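Local structure of DyP-type peroxidase (Thermobifida cellulosilytica, 4GS1) at residues A73-A76 with L77-W80. The protein is a haem peroxidase of the dye-decolourising (DyP) family, which probably uses hydrogen peroxide to oxidise dyes and related substrates. Residues are numbered along the deposited sequence; the frame is centred on the assembly and turned at random.
Sequences AATA and LRTW
Ala76 and Trp80 sit one turn apart on the alpha-helix 66-90, in the N-terminal ferredoxin-like half of the DyP fold. The Ala76 methyl lies over one face of the indole, with CB 4.3 Å from Trp80 CZ3. Ala76 O accepts the backbone N-H of Trp80, with Trp80 N 2.9 Å from Ala76 O, and the bond is nearly straight. The same oxygen packs 3.2 Å above the plane of the Trp80 ring, offset toward the rim. Trp80 CG is anti to its own carbonyl carbon (chi1 -73°), which swings the indole back over Ala76. Trp80 NE1 bonds Leu168 O of helix 158-172, and the ring meets Phe56 of the sheet beneath. The Leu77 side chain packs on Leu149 of strand 149-155 and on Tyr387 and Val393 near the C-terminus. Its N bonds Ala73 O at 2.9 Å, and its CG rests 3.3 Å from that same oxygen. Arg78 N continues the pattern to Ala74 O. The Arg78 side chain bends at chi3, which brings one face of its guanidinium back over Ala74 O. Thr75 OG1 is hydrogen-bonded to Glu71 O, one turn earlier. Thr75 O is gripped by two donors of Thr79, the backbone N and the side-chain hydroxyl. Thr79 OG1 lies beside its own backbone N (chi1 -62°), which lets both reach the one oxygen. Replacing Thr79 by an alanine removes the hydroxyl, and Thr75 O would probably keep only the backbone N-H of these two donors. The two approach from opposite faces of the carbonyl plane, with Thr79 OG1 2.7 Å from Thr75 O.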
loop_
_atom_site.group_PDB
_atom_site.type_symbol
_atom_site.label_atom_id
_atom_site.label_comp_id
_atom_site.label_asym_id
_atom_site.label_seq_id
_atom_site.Cartn_x
_atom_site.Cartn_y
_atom_site.Cartn_z
ATOM N N ALA B 73 -16.577 4.610 -25.185
ATOM C CA ALA B 73 -16.200 5.727 -24.328
ATOM C C ALA B 73 -17.409 6.251 -23.554
ATOM O O ALA B 73 -17.330 6.470 -22.343
ATOM C CB ALA B 73 -15.585 6.840 -25.161
ATOM N N ALA B 74 -18.523 6.459 -24.257
ATOM C CA ALA B 74 -19.753 6.918 -23.621
ATOM C C ALA B 74 -20.169 5.992 -22.487
ATOM O O ALA B 74 -20.501 6.449 -21.395
ATOM C CB ALA B 74 -20.868 7.019 -24.644
ATOM N N THR B 75 -20.154 4.688 -22.759
ATOM C CA THR B 75 -20.535 3.682 -21.770
ATOM C C THR B 75 -19.663 3.753 -20.519
ATOM O O THR B 75 -20.170 3.780 -19.395
ATOM C CB THR B 75 -20.427 2.262 -22.356
ATOM O OG1 THR B 75 -21.406 2.097 -23.389
ATOM C CG2 THR B 75 -20.660 1.220 -21.280
ATOM N N ALA B 76 -18.350 3.782 -20.716
ATOM C CA ALA B 76 -17.428 3.782 -19.587
ATOM C C ALA B 76 -17.546 5.064 -18.772
ATOM O O ALA B 76 -17.662 5.024 -17.542
ATOM C CB ALA B 76 -15.995 3.595 -20.073
ATOM N N LEU B 77 -17.495 6.201 -19.453
ATOM C CA LEU B 77 -17.525 7.493 -18.765
ATOM C C LEU B 77 -18.825 7.715 -17.981
ATOM O O LEU B 77 -18.794 8.199 -16.841
ATOM C CB LEU B 77 -17.275 8.636 -19.756
ATOM C CG LEU B 77 -15.867 8.705 -20.366
ATOM C CD1 LEU B 77 -15.853 9.624 -21.571
ATOM C CD2 LEU B 77 -14.838 9.187 -19.349
ATOM N N ARG B 78 -19.960 7.356 -18.578
ATOM C CA ARG B 78 -21.247 7.480 -17.886
ATOM C C ARG B 78 -21.328 6.548 -16.685
ATOM O O ARG B 78 -21.777 6.943 -15.610
ATOM C CB ARG B 78 -22.431 7.203 -18.824
ATOM C CG ARG B 78 -23.789 7.440 -18.139
ATOM C CD ARG B 78 -24.956 6.712 -18.815
ATOM N NE ARG B 78 -24.745 6.509 -20.244
ATOM C CZ ARG B 78 -24.500 5.325 -20.799
ATOM N NH1 ARG B 78 -24.450 4.232 -20.046
ATOM N NH2 ARG B 78 -24.310 5.233 -22.106
ATOM N N THR B 79 -20.893 5.308 -16.870
ATOM C CA THR B 79 -20.939 4.327 -15.796
ATOM C C THR B 79 -20.097 4.761 -14.599
ATOM O O THR B 79 -20.565 4.719 -13.459
ATOM C CB THR B 79 -20.501 2.939 -16.298
ATOM O OG1 THR B 79 -21.415 2.503 -17.315
ATOM C CG2 THR B 79 -20.493 1.932 -15.163
ATOM N N TRP B 80 -18.861 5.184 -14.852
ATOM C CA TRP B 80 -18.005 5.655 -13.762
ATOM C C TRP B 80 -18.607 6.886 -13.086
ATOM O O TRP B 80 -18.530 7.027 -11.868
ATOM C CB TRP B 80 -16.597 5.980 -14.263
ATOM C CG TRP B 80 -15.743 4.776 -14.599
ATOM C CD1 TRP B 80 -15.795 3.527 -14.031
ATOM C CD2 TRP B 80 -14.700 4.732 -15.576
ATOM N NE1 TRP B 80 -14.840 2.710 -14.607
ATOM C CE2 TRP B 80 -14.154 3.429 -15.556
ATOM C CE3 TRP B 80 -14.160 5.673 -16.462
ATOM C CZ2 TRP B 80 -13.101 3.043 -16.396
ATOM C CZ3 TRP B 80 -13.122 5.289 -17.297
ATOM C CH2 TRP B 80 -12.608 3.982 -17.262
#